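Local coordinates for protein putative aldehyde dehydrogenase (Burkholderia cenocepacia, PDB 4YWE) that probably oxidises aldehydes to carboxylic acids using NAD or NADP as electron acceptor, as aldehyde dehydrogenases generally do, at residues E405-A410 with M430-R435; Q338-F343 with G392-A397; A374-V379 with H383-E388. All blocks are in the same frame, centred on the assembly; numbering follows the deposited sequence. Where two conformers were deposited one is given.

Contact 1 (E405-A410 with M430-R435); sequences EAVALA and MRLARR. With EDO (1,2-ethanediol), chain N.
Two helices packed next to each other on the mixed sheet of the aldehyde dehydrogenase catalytic domain meet here, Val407 of helix 403-410 against Leu432 and Arg435 of helix 426-435. The second helix belongs to a beta-alpha-beta unit, running between the neighbouring parallel strands 418-422 and 440-443. The backbones come closest at Val407 and Arg435, whose CA atoms are 6.9 Å apart.

Val407 carries the first side of the contact. Val407 CG2 sits over the centre of the Arg435 guanidinium, 3.6 Å from Arg435 CZ. Val407 CG1 reaches Arg435 NH2 at 3.7 Å. The two side chains cross at about a right angle, and the arginine chain, bent at chi3 (65°), turns its flat end across the valine instead of running straight on. A beta-branched residue suits this place because both methyls can press on the same flat group. Arginine suits the edge of the interface: its flat face can lie against a methyl while its N-H groups point to polar partners, NH1 forming a salt bridge with Asp404.

On the inner side, the buried Leu432 extends CD2 to within 3.8 Å of Val407 CG2, so one valine methyl touches both partners from the other helix. Leu432 also rests on Phe266, in the loop after strand 261-265. At the far flank lies an ethanediol, probably from the crystallisation liquor and hydrogen-bonded to Glu146 of a neighbouring subunit; its O2 is 3.2 Å from Arg434 O.

Contact 2 (Q338-F343 with G392-A397); sequences QRVWDF and GPVLAA
Val340, on helix 334-349, spreads its two methyls over Gly392 and Val394, and its rotamer decides which methyl goes where. Val340 CG1 stands anti to the backbone N (chi1 176°) and meets Val394 CG2 at 4.1 Å. Val340 CG2, anti to the carbonyl carbon, lies 4.0 Å from Gly392 CA. Gly392 suits this spot because its bare CA lets the helix come close: the CA atoms of Val340 and Gly392 are only 6.0 Å apart.

Val394 has the same kind of rotamer, with CG1 anti to N (-173°). That leaves CG2 for the helix, and the two valines slide past each other in opposite directions, touching through single methyls. CG1 of Val394 faces the neighbouring Leu376. Valine is compact and apolar, which suits both buried places, and its beta branch suits the strand. Between Gly392 and Val394, Pro393 is the centre of an inverse gamma turn, closed by a weak bond from Val394 N to Gly392 O (2.8 Å); this bend leads the chain into the strand.

Along the helix the Arg339 guanidinium lies beside Phe343: CE2 of the Phe343 ring stands 3.7 Å above the guanidinium plane, toward its rim, and Arg339 NE lies at the ring's edge. Phe343 also takes part in a cation-pi contact with Arg384. The whole is a helix-on-sheet arrangement of the alpha/beta catalytic domain, helix 334-349 lying against strand 394-400 where that strand runs between 374-376 and 293-299.

Contact 3 (A374-V379 with H383-E388); sequences ALLRDV and HRLAQE
Leu385 touches both Leu376 and Val379 through one methyl, CD2. Leu385 CD2 meets Leu376 CD2 at 3.8 Å, the two leucines crossing at a slant. The same Leu385 CD2 is 3.9 Å from Val379 CG2, with that valine set about perpendicular to the leucine. With CG anti to the backbone N (chi1 -175°), Leu385 reaches out from its short helix to the side chains of Leu376 and Val379. The other branch of Val379, CG1, lies 3.7 Å from Ala386 CB, where a small residue allows the helix backbone to approach closely.

These residues tie the first two elements of a beta-alpha-beta unit: strand 374-376, the short helix 384-387, then strand 394-400, parallel to the first and next to it. Leu376 and Leu385 both also touch Ala347 of helix 334-349, so the apolar cluster is closed from that side.

His383 is the N-cap of the short helix. His383 ND1 accepts from Leu385 N (3.0 Å, 168°), the N-H arriving tilted 25° from the ring plane. The ring's other nitrogen, NE2, is hydrogen-bonded to OD2 of Asp350, a calcium ligand of this protein, though no calcium is bound to this chain. At the outer surface, Arg377 NE is bridged to Asp378 OD2 at 2.8 Å, and Arg377 also pairs with Glu304.

Overall arrangement
Contacts 2 and 3 are close neighbours, with centres about 8 Å apart, and each rests on one of two neighbouring parallel strands, 394-400 in contact 2 and 374-376 in contact 3. Contact 3 is nested in the chain loop that contact 2 closes; backbone bonds such as Pro393 O to Ala374 N join them. Contact 1 follows later in the chain, its centre about 19 Å from that of contact 3, on helix 403-410, which follows strand 394-400, and helix 426-435. All the touching residues of contacts 2 and 3 are buried and aliphatic or glycine. Contact 1 mixes two buried aliphatic residues with an exposed arginine, and its surroundings alone involve neighbouring subunits.

Contact 1 (E405-A410 with M430-R435)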
ATOM      1  N   GLU A 405     -31.874  13.157  12.281  1.00 21.69           N
ATOM      2  CA  GLU A 405     -31.905  14.614  12.194  1.00 23.51           C
ATOM      3  C   GLU A 405     -30.512  15.199  12.400  1.00 19.74           C
ATOM      4  O   GLU A 405     -30.158  16.203  11.786  1.00 16.77           O
ATOM      5  CB  GLU A 405     -32.879  15.216  13.208  1.00 23.51           C
ATOM      6  CG  GLU A 405     -33.088  16.714  12.997  1.00 23.28           C
ATOM      7  CD  GLU A 405     -34.084  17.326  13.958  1.00 24.97           C
ATOM      8  OE1 GLU A 405     -34.180  16.850  15.107  1.00 29.81           O
ATOM      9  OE2 GLU A 405     -34.772  18.291  13.563  1.00 26.55           O
ATOM     10  N   ALA A 406     -29.725  14.567  13.265  1.00 21.27           N
ATOM     11  CA  ALA A 406     -28.350  14.996  13.497  1.00 17.36           C
ATOM     12  C   ALA A 406     -27.560  14.953  12.194  1.00 19.01           C
ATOM     13  O   ALA A 406     -26.829  15.889  11.873  1.00 24.62           O
ATOM     14  CB  ALA A 406     -27.688  14.128  14.554  1.00 18.24           C
ATOM     15  N   VAL A 407     -27.725  13.869  11.443  1.00 15.93           N
ATOM     16  CA  VAL A 407     -27.063  13.718  10.153  1.00 17.45           C
ATOM     17  C   VAL A 407     -27.595  14.746   9.157  1.00 20.14           C
ATOM     18  O   VAL A 407     -26.824  15.376   8.432  1.00 19.62           O
ATOM     19  CB  VAL A 407     -27.233  12.292   9.603  1.00 19.86           C
ATOM     20  CG1 VAL A 407     -26.704  12.203   8.176  1.00 15.39           C
ATOM     21  CG2 VAL A 407     -26.529  11.289  10.504  1.00 19.93           C
ATOM     22  N   ALA A 408     -28.915  14.908   9.131  1.00 16.00           N
ATOM     23  CA  ALA A 408     -29.557  15.869   8.241  1.00 24.55           C
ATOM     24  C   ALA A 408     -29.073  17.289   8.521  1.00 22.99           C
ATOM     25  O   ALA A 408     -28.774  18.045   7.597  1.00 23.35           O
ATOM     26  CB  ALA A 408     -31.071  15.787   8.378  1.00 23.90           C
ATOM     27  N   LEU A 409     -28.996  17.644   9.799  1.00 15.77           N
ATOM     28  CA  LEU A 409     -28.509  18.960  10.195  1.00 21.42           C
ATOM     29  C   LEU A 409     -27.027  19.127   9.861  1.00 23.80           C
ATOM     30  O   LEU A 409     -26.617  20.161   9.333  1.00 23.83           O
ATOM     31  CB  LEU A 409     -28.737  19.189  11.692  1.00 20.93           C
ATOM     32  CG  LEU A 409     -30.187  19.356  12.151  1.00 21.39           C
ATOM     33  CD1 LEU A 409     -30.263  19.468  13.666  1.00 16.86           C
ATOM     34  CD2 LEU A 409     -30.816  20.566  11.486  1.00 16.73           C
ATOM     35  N   ALA A 410     -26.235  18.103  10.164  1.00 14.53           N
ATOM     36  CA  ALA A 410     -24.791  18.151   9.952  1.00 16.38           C
ATOM     37  C   ALA A 410     -24.427  18.295   8.476  1.00 17.18           C
ATOM     38  O   ALA A 410     -23.556  19.088   8.120  1.00 19.00           O
ATOM     39  CB  ALA A 410     -24.134  16.911  10.534  1.00 13.86           C
ATOM     40  N   MET A 430     -19.400   4.870  15.093  1.00 23.50           N
ATOM     41  CA  MET A 430     -18.975   4.439  13.768  1.00 23.02           C
ATOM     42  C   MET A 430     -20.082   4.609  12.734  1.00 21.87           C
ATOM     43  O   MET A 430     -19.814   4.938  11.577  1.00 24.58           O
ATOM     44  CB  MET A 430     -18.515   2.981  13.806  1.00 30.38           C
ATOM     45  CG  MET A 430     -17.320   2.744  14.714  1.00 37.03           C
ATOM     46  SD  MET A 430     -15.974   3.894  14.371  1.00 39.20           S
ATOM     47  CE  MET A 430     -15.597   3.480  12.669  1.00 34.90           C
ATOM     48  N   ARG A 431     -21.322   4.382  13.156  1.00 20.64           N
ATOM     49  CA  ARG A 431     -22.473   4.503  12.271  0.72 23.76           C
ATOM     50  C   ARG A 431     -22.615   5.931  11.750  1.00 24.48           C
ATOM     51  O   ARG A 431     -22.882   6.150  10.570  1.00 29.77           O
ATOM     52  CB  ARG A 431     -23.747   4.067  13.000  0.72 25.64           C
ATOM     53  CG  ARG A 431     -24.978   3.956  12.118  0.72 26.75           C
ATOM     54  CD  ARG A 431     -26.099   3.199  12.821  0.72 26.25           C
ATOM     55  NE  ARG A 431     -26.478   3.810  14.092  0.72 24.89           N
ATOM     56  CZ  ARG A 431     -26.294   3.244  15.282  0.72 25.79           C
ATOM     57  NH1 ARG A 431     -25.738   2.043  15.370  0.72 24.87           N
ATOM     58  NH2 ARG A 431     -26.671   3.877  16.386  0.72 25.35           N
ATOM     59  N   LEU A 432     -22.431   6.902  12.640  1.00 23.05           N
ATOM     60  CA  LEU A 432     -22.524   8.309  12.269  1.00 23.23           C
ATOM     61  C   LEU A 432     -21.337   8.734  11.415  1.00 19.77           C
ATOM     62  O   LEU A 432     -21.497   9.462  10.436  1.00 22.75           O
ATOM     63  CB  LEU A 432     -22.602   9.191  13.513  1.00 22.94           C
ATOM     64  CG  LEU A 432     -23.879   9.119  14.345  1.00 22.44           C
ATOM     65  CD1 LEU A 432     -23.696   9.935  15.600  1.00 20.58           C
ATOM     66  CD2 LEU A 432     -25.072   9.614  13.550  1.00 22.86           C
ATOM     67  N   ALA A 433     -20.149   8.274  11.797  1.00 17.44           N
ATOM     68  CA  ALA A 433     -18.915   8.613  11.093  1.00 16.78           C
ATOM     69  C   ALA A 433     -18.982   8.232   9.616  1.00 17.98           C
ATOM     70  O   ALA A 433     -18.399   8.904   8.765  1.00 19.42           O
ATOM     71  CB  ALA A 433     -17.728   7.936  11.759  1.00 15.78           C
ATOM     72  N   ARG A 434     -19.695   7.151   9.319  1.00 18.10           N
ATOM     73  CA  ARG A 434     -19.873   6.711   7.942  1.00 15.87           C
ATOM     74  C   ARG A 434     -20.869   7.604   7.207  1.00 17.66           C
ATOM     75  O   ARG A 434     -20.741   7.828   6.005  1.00 21.08           O
ATOM     76  CB  ARG A 434     -20.344   5.256   7.898  1.00 17.17           C
ATOM     77  N   ARG A 435     -21.857   8.114   7.938  1.00 21.74           N
ATOM     78  CA  ARG A 435     -22.925   8.912   7.337  1.00 22.33           C
ATOM     79  C   ARG A 435     -22.520  10.367   7.113  1.00 21.45           C
ATOM     80  O   ARG A 435     -22.942  10.991   6.141  1.00 19.97           O
ATOM     81  CB  ARG A 435     -24.183   8.865   8.210  1.00 23.05           C
ATOM     82  CG  ARG A 435     -24.852   7.502   8.285  1.00 22.60           C
ATOM     83  CD  ARG A 435     -26.165   7.579   9.051  1.00 25.21           C
ATOM     84  NE  ARG A 435     -27.157   8.401   8.361  1.00 26.04           N
ATOM     85  CZ  ARG A 435     -28.360   8.690   8.849  1.00 26.67           C
ATOM     86  NH1 ARG A 435     -28.726   8.227  10.036  1.00 26.91           N
ATOM     87  NH2 ARG A 435     -29.199   9.444   8.152  1.00 26.91           N
TER
HETATM   88  C1  EDO N 502     -18.455   4.463   3.981  1.00 37.26           C
HETATM   89  O1  EDO N 502     -17.994   5.238   5.093  1.00 33.31           O
HETATM   90  C2  EDO N 502     -19.895   4.844   3.661  1.00 39.46           C
HETATM   91  O2  EDO N 502     -19.966   6.246   3.375  1.00 37.13           O

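Contact 2 (Q338-F343 with G392-A397)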
ATOM      1  N   GLN A 338     -15.925  43.701  10.884  1.00 22.58           N
ATOM      2  CA  GLN A 338     -17.218  44.200  10.428  1.00 24.09           C
ATOM      3  C   GLN A 338     -18.089  43.054   9.922  1.00 25.03           C
ATOM      4  O   GLN A 338     -19.308  43.067  10.089  1.00 25.90           O
ATOM      5  CB  GLN A 338     -17.031  45.251   9.330  1.00 25.00           C
ATOM      6  CG  GLN A 338     -18.325  45.872   8.827  1.00 29.40           C
ATOM      7  CD  GLN A 338     -19.018  46.713   9.882  1.00 34.54           C
ATOM      8  OE1 GLN A 338     -20.200  46.520  10.166  1.00 37.12           O
ATOM      9  NE2 GLN A 338     -18.287  47.657  10.463  1.00 36.81           N
ATOM     10  N   ARG A 339     -17.454  42.063   9.306  1.00 28.12           N
ATOM     11  CA  ARG A 339     -18.166  40.903   8.783  1.00 29.00           C
ATOM     12  C   ARG A 339     -18.815  40.104   9.908  1.00 25.27           C
ATOM     13  O   ARG A 339     -19.946  39.635   9.776  1.00 23.52           O
ATOM     14  CB  ARG A 339     -17.220  40.011   7.977  1.00 32.39           C
ATOM     15  CG  ARG A 339     -17.855  38.722   7.485  1.00 36.95           C
ATOM     16  CD  ARG A 339     -16.886  37.906   6.648  1.00 41.25           C
ATOM     17  NE  ARG A 339     -17.478  36.643   6.216  1.00 43.11           N
ATOM     18  CZ  ARG A 339     -18.249  36.509   5.141  1.00 46.74           C
ATOM     19  NH1 ARG A 339     -18.523  37.563   4.384  1.00 47.55           N
ATOM     20  NH2 ARG A 339     -18.746  35.321   4.824  1.00 49.91           N
ATOM     21  N   VAL A 340     -18.096  39.954  11.016  1.00 23.95           N
ATOM     22  CA  VAL A 340     -18.620  39.260  12.185  1.00 23.10           C
ATOM     23  C   VAL A 340     -19.762  40.068  12.795  1.00 26.49           C
ATOM     24  O   VAL A 340     -20.774  39.509  13.221  1.00 30.16           O
ATOM     25  CB  VAL A 340     -17.511  38.998  13.225  1.00 20.26           C
ATOM     26  CG1 VAL A 340     -18.093  38.361  14.481  1.00 21.23           C
ATOM     27  CG2 VAL A 340     -16.425  38.115  12.631  1.00 16.57           C
ATOM     28  N   TRP A 341     -19.597  41.388  12.824  1.00 25.22           N
ATOM     29  CA  TRP A 341     -20.629  42.285  13.333  1.00 25.26           C
ATOM     30  C   TRP A 341     -21.933  42.139  12.557  1.00 23.83           C
ATOM     31  O   TRP A 341     -23.018  42.183  13.136  1.00 26.71           O
ATOM     32  CB  TRP A 341     -20.155  43.740  13.274  1.00 26.16           C
ATOM     33  CG  TRP A 341     -19.166  44.105  14.336  1.00 28.82           C
ATOM     34  CD1 TRP A 341     -18.864  43.390  15.458  1.00 28.02           C
ATOM     35  CD2 TRP A 341     -18.347  45.280  14.376  1.00 31.57           C
ATOM     36  NE1 TRP A 341     -17.908  44.048  16.195  1.00 28.67           N
ATOM     37  CE2 TRP A 341     -17.573  45.210  15.551  1.00 32.46           C
ATOM     38  CE3 TRP A 341     -18.193  46.384  13.531  1.00 32.66           C
ATOM     39  CZ2 TRP A 341     -16.661  46.202  15.905  1.00 35.26           C
ATOM     40  CZ3 TRP A 341     -17.285  47.367  13.883  1.00 35.33           C
ATOM     41  CH2 TRP A 341     -16.530  47.269  15.058  1.00 36.37           C
ATOM     42  N   ASP A 342     -21.820  41.969  11.244  1.00 24.53           N
ATOM     43  CA  ASP A 342     -22.992  41.855  10.383  1.00 25.08           C
ATOM     44  C   ASP A 342     -23.750  40.557  10.649  1.00 25.68           C
ATOM     45  O   ASP A 342     -24.980  40.532  10.609  1.00 28.37           O
ATOM     46  CB  ASP A 342     -22.590  41.943   8.911  1.00 26.11           C
ATOM     47  CG  ASP A 342     -22.017  43.299   8.547  1.00 26.41           C
ATOM     48  OD1 ASP A 342     -22.178  44.246   9.345  1.00 28.40           O
ATOM     49  OD2 ASP A 342     -21.412  43.420   7.462  1.00 26.51           O
ATOM     50  N   PHE A 343     -23.012  39.485  10.915  1.00 23.92           N
ATOM     51  CA  PHE A 343     -23.624  38.212  11.283  1.00 23.62           C
ATOM     52  C   PHE A 343     -24.401  38.338  12.589  1.00 24.80           C
ATOM     53  O   PHE A 343     -25.558  37.928  12.678  1.00 27.71           O
ATOM     54  CB  PHE A 343     -22.564  37.116  11.418  1.00 22.51           C
ATOM     55  CG  PHE A 343     -22.254  36.408  10.133  1.00 25.96           C
ATOM     56  CD1 PHE A 343     -23.060  35.375   9.687  1.00 27.92           C
ATOM     57  CD2 PHE A 343     -21.148  36.763   9.380  1.00 28.30           C
ATOM     58  CE1 PHE A 343     -22.775  34.714   8.506  1.00 27.28           C
ATOM     59  CE2 PHE A 343     -20.857  36.105   8.198  1.00 26.40           C
ATOM     60  CZ  PHE A 343     -21.671  35.079   7.763  1.00 26.56           C
ATOM     61  N   GLY A 392     -15.385  33.852  12.761  1.00 22.78           N
ATOM     62  CA  GLY A 392     -15.282  34.579  14.011  1.00 22.77           C
ATOM     63  C   GLY A 392     -15.564  33.638  15.165  1.00 26.43           C
ATOM     64  O   GLY A 392     -15.927  32.482  14.946  1.00 27.88           O
ATOM     65  N   PRO A 393     -15.408  34.124  16.403  1.00 22.05           N
ATOM     66  CA  PRO A 393     -15.616  33.273  17.577  1.00 20.52           C
ATOM     67  C   PRO A 393     -17.096  33.110  17.915  1.00 16.02           C
ATOM     68  O   PRO A 393     -17.503  33.359  19.047  1.00 16.56           O
ATOM     69  CB  PRO A 393     -14.878  34.029  18.678  1.00 18.09           C
ATOM     70  CG  PRO A 393     -15.040  35.464  18.290  1.00 16.94           C
ATOM     71  CD  PRO A 393     -15.046  35.503  16.779  1.00 21.77           C
ATOM     72  N   VAL A 394     -17.890  32.690  16.935  1.00 16.85           N
ATOM     73  CA  VAL A 394     -19.333  32.599  17.103  1.00 15.92           C
ATOM     74  C   VAL A 394     -19.797  31.152  17.010  1.00 19.60           C
ATOM     75  O   VAL A 394     -19.581  30.483  16.000  1.00 22.32           O
ATOM     76  CB  VAL A 394     -20.063  33.468  16.064  1.00 17.97           C
ATOM     77  CG1 VAL A 394     -21.557  33.493  16.351  1.00 16.47           C
ATOM     78  CG2 VAL A 394     -19.493  34.876  16.058  1.00 18.95           C
ATOM     79  N   LEU A 395     -20.445  30.675  18.067  1.00 20.85           N
ATOM     80  CA  LEU A 395     -20.948  29.307  18.099  1.00 21.10           C
ATOM     81  C   LEU A 395     -22.467  29.281  17.986  1.00 20.55           C
ATOM     82  O   LEU A 395     -23.166  29.938  18.756  1.00 22.48           O
ATOM     83  CB  LEU A 395     -20.503  28.600  19.382  1.00 23.09           C
ATOM     84  CG  LEU A 395     -21.004  27.165  19.560  1.00 24.51           C
ATOM     85  CD1 LEU A 395     -20.525  26.281  18.417  1.00 22.35           C
ATOM     86  CD2 LEU A 395     -20.562  26.603  20.902  1.00 23.84           C
ATOM     87  N   ALA A 396     -22.972  28.519  17.022  1.00 19.48           N
ATOM     88  CA  ALA A 396     -24.412  28.384  16.827  1.00 18.31           C
ATOM     89  C   ALA A 396     -24.911  27.082  17.442  1.00 18.17           C
ATOM     90  O   ALA A 396     -24.433  26.000  17.098  1.00 18.38           O
ATOM     91  CB  ALA A 396     -24.760  28.444  15.347  1.00 15.69           C
ATOM     92  N   ALA A 397     -25.874  27.191  18.351  1.00 19.85           N
ATOM     93  CA  ALA A 397     -26.399  26.025  19.050  1.00 18.79           C
ATOM     94  C   ALA A 397     -27.848  25.741  18.667  1.00 18.88           C
ATOM     95  O   ALA A 397     -28.655  26.660  18.519  1.00 19.78           O
ATOM     96  CB  ALA A 397     -26.279  26.217  20.555  1.00 20.02           C
TER

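Contact 3 (A374-V379 with H383-E388)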
ATOM      1  N   ALA A 374     -19.021  34.617  21.024  1.00 25.59           N
ATOM      2  CA  ALA A 374     -20.461  34.713  21.224  1.00 23.41           C
ATOM      3  C   ALA A 374     -21.139  33.355  21.107  1.00 19.77           C
ATOM      4  O   ALA A 374     -20.856  32.582  20.192  1.00 19.88           O
ATOM      5  CB  ALA A 374     -21.065  35.691  20.226  1.00 22.99           C
ATOM      6  N   LEU A 375     -22.039  33.075  22.043  1.00 20.07           N
ATOM      7  CA  LEU A 375     -22.823  31.848  22.016  1.00 20.96           C
ATOM      8  C   LEU A 375     -24.290  32.156  21.749  1.00 23.11           C
ATOM      9  O   LEU A 375     -24.959  32.782  22.570  1.00 24.65           O
ATOM     10  CB  LEU A 375     -22.685  31.088  23.335  1.00 22.63           C
ATOM     11  CG  LEU A 375     -23.621  29.887  23.496  1.00 18.52           C
ATOM     12  CD1 LEU A 375     -23.258  28.776  22.518  1.00 17.75           C
ATOM     13  CD2 LEU A 375     -23.600  29.381  24.926  1.00 19.07           C
ATOM     14  N   LEU A 376     -24.785  31.716  20.597  1.00 23.31           N
ATOM     15  CA  LEU A 376     -26.185  31.922  20.245  1.00 18.51           C
ATOM     16  C   LEU A 376     -26.938  30.597  20.244  1.00 18.41           C
ATOM     17  O   LEU A 376     -26.385  29.556  19.888  1.00 21.71           O
ATOM     18  CB  LEU A 376     -26.310  32.609  18.883  1.00 22.87           C
ATOM     19  CG  LEU A 376     -25.914  34.089  18.839  1.00 26.79           C
ATOM     20  CD1 LEU A 376     -24.410  34.265  18.667  1.00 29.13           C
ATOM     21  CD2 LEU A 376     -26.674  34.821  17.745  1.00 26.77           C
ATOM     22  N   ARG A 377     -28.204  30.644  20.644  1.00 19.02           N
ATOM     23  CA  ARG A 377     -29.001  29.436  20.810  1.00 19.11           C
ATOM     24  C   ARG A 377     -30.254  29.453  19.945  1.00 22.28           C
ATOM     25  O   ARG A 377     -30.654  30.501  19.438  1.00 21.03           O
ATOM     26  CB  ARG A 377     -29.393  29.261  22.277  1.00 22.99           C
ATOM     27  CG  ARG A 377     -30.135  30.455  22.859  1.00 26.38           C
ATOM     28  CD  ARG A 377     -30.780  30.105  24.186  1.00 26.39           C
ATOM     29  NE  ARG A 377     -31.723  29.002  24.043  1.00 27.52           N
ATOM     30  CZ  ARG A 377     -32.064  28.179  25.028  1.00 29.03           C
ATOM     31  NH1 ARG A 377     -31.535  28.332  26.234  1.00 31.52           N
ATOM     32  NH2 ARG A 377     -32.930  27.201  24.807  1.00 27.73           N
ATOM     33  N   ASP A 378     -30.863  28.279  19.789  1.00 23.19           N
ATOM     34  CA  ASP A 378     -32.106  28.120  19.037  1.00 22.58           C
ATOM     35  C   ASP A 378     -31.954  28.625  17.608  1.00 19.25           C
ATOM     36  O   ASP A 378     -32.901  29.140  17.016  1.00 21.17           O
ATOM     37  CB  ASP A 378     -33.254  28.850  19.739  1.00 26.00           C
ATOM     38  CG  ASP A 378     -33.406  28.435  21.189  1.00 25.75           C
ATOM     39  OD1 ASP A 378     -33.332  27.222  21.474  1.00 25.53           O
ATOM     40  OD2 ASP A 378     -33.590  29.324  22.047  1.00 26.72           O
ATOM     41  N   VAL A 379     -30.751  28.478  17.065  1.00 19.87           N
ATOM     42  CA  VAL A 379     -30.449  28.940  15.718  1.00 20.27           C
ATOM     43  C   VAL A 379     -31.169  28.080  14.688  1.00 24.24           C
ATOM     44  O   VAL A 379     -30.969  26.867  14.641  1.00 17.77           O
ATOM     45  CB  VAL A 379     -28.934  28.936  15.457  1.00 19.60           C
ATOM     46  CG1 VAL A 379     -28.637  29.434  14.053  1.00 20.00           C
ATOM     47  CG2 VAL A 379     -28.210  29.784  16.496  1.00 17.79           C
ATOM     48  N   HIS A 383     -31.048  29.341   8.700  1.00 24.04           N
ATOM     49  CA  HIS A 383     -30.598  30.717   8.881  1.00 23.00           C
ATOM     50  C   HIS A 383     -29.146  30.865   8.428  1.00 21.27           C
ATOM     51  O   HIS A 383     -28.362  29.918   8.512  1.00 16.34           O
ATOM     52  CB  HIS A 383     -30.751  31.152  10.341  1.00 22.94           C
ATOM     53  CG  HIS A 383     -30.581  32.624  10.552  1.00 22.44           C
ATOM     54  ND1 HIS A 383     -29.354  33.205  10.793  1.00 17.95           N
ATOM     55  CD2 HIS A 383     -31.482  33.635  10.552  1.00 22.01           C
ATOM     56  CE1 HIS A 383     -29.506  34.510  10.935  1.00 20.88           C
ATOM     57  NE2 HIS A 383     -30.788  34.796  10.794  1.00 24.03           N
ATOM     58  N   ARG A 384     -28.803  32.057   7.947  1.00 20.31           N
ATOM     59  CA  ARG A 384     -27.463  32.345   7.435  1.00 20.83           C
ATOM     60  C   ARG A 384     -26.377  32.081   8.479  1.00 21.42           C
ATOM     61  O   ARG A 384     -25.256  31.698   8.140  1.00 21.79           O
ATOM     62  CB  ARG A 384     -27.392  33.796   6.948  1.00 23.44           C
ATOM     63  CG  ARG A 384     -26.007  34.260   6.523  1.00 23.58           C
ATOM     64  CD  ARG A 384     -26.064  35.608   5.821  1.00 26.85           C
ATOM     65  NE  ARG A 384     -24.752  36.028   5.335  1.00 32.68           N
ATOM     66  CZ  ARG A 384     -23.926  36.827   6.003  1.00 39.70           C
ATOM     67  NH1 ARG A 384     -24.273  37.302   7.192  1.00 40.80           N
ATOM     68  NH2 ARG A 384     -22.751  37.152   5.481  1.00 42.27           N
ATOM     69  N   LEU A 385     -26.717  32.276   9.749  1.00 19.96           N
ATOM     70  CA  LEU A 385     -25.777  32.041  10.840  1.00 21.07           C
ATOM     71  C   LEU A 385     -25.348  30.577  10.905  1.00 20.04           C
ATOM     72  O   LEU A 385     -24.223  30.269  11.295  1.00 20.27           O
ATOM     73  CB  LEU A 385     -26.392  32.467  12.176  1.00 21.76           C
ATOM     74  CG  LEU A 385     -25.482  32.390  13.405  1.00 21.95           C
ATOM     75  CD1 LEU A 385     -24.308  33.347  13.263  1.00 22.21           C
ATOM     76  CD2 LEU A 385     -26.259  32.675  14.679  1.00 17.33           C
ATOM     77  N   ALA A 386     -26.247  29.678  10.514  1.00 20.49           N
ATOM     78  CA  ALA A 386     -25.981  28.245  10.594  1.00 20.91           C
ATOM     79  C   ALA A 386     -25.622  27.648   9.235  1.00 20.51           C
ATOM     80  O   ALA A 386     -25.387  26.446   9.123  1.00 19.51           O
ATOM     81  CB  ALA A 386     -27.184  27.520  11.183  1.00 21.48           C
ATOM     82  N   GLN A 387     -25.576  28.491   8.209  1.00 22.12           N
ATOM     83  CA  GLN A 387     -25.314  28.025   6.850  1.00 22.48           C
ATOM     84  C   GLN A 387     -24.000  28.564   6.289  1.00 23.98           C
ATOM     85  O   GLN A 387     -23.295  27.863   5.564  1.00 24.04           O
ATOM     86  CB  GLN A 387     -26.472  28.412   5.926  1.00 23.27           C
ATOM     87  CG  GLN A 387     -27.727  27.574   6.116  1.00 22.61           C
ATOM     88  CD  GLN A 387     -27.586  26.178   5.536  1.00 19.69           C
ATOM     89  OE1 GLN A 387     -26.841  25.965   4.580  1.00 17.59           O
ATOM     90  NE2 GLN A 387     -28.301  25.220   6.114  1.00 15.33           N
ATOM     91  N   GLU A 388     -23.675  29.810   6.624  1.00 25.54           N
ATOM     92  CA  GLU A 388     -22.486  30.457   6.075  1.00 22.50           C
ATOM     93  C   GLU A 388     -21.369  30.579   7.108  1.00 20.69           C
ATOM     94  O   GLU A 388     -21.625  30.695   8.307  1.00 20.98           O
ATOM     95  CB  GLU A 388     -22.840  31.839   5.521  1.00 24.41           C
ATOM     96  CG  GLU A 388     -23.872  31.805   4.402  1.00 33.68           C
ATOM     97  CD  GLU A 388     -24.143  33.176   3.813  1.00 40.58           C
ATOM     98  OE1 GLU A 388     -23.445  34.140   4.192  1.00 44.00           O
ATOM     99  OE2 GLU A 388     -25.058  33.291   2.970  1.00 42.28           O
TER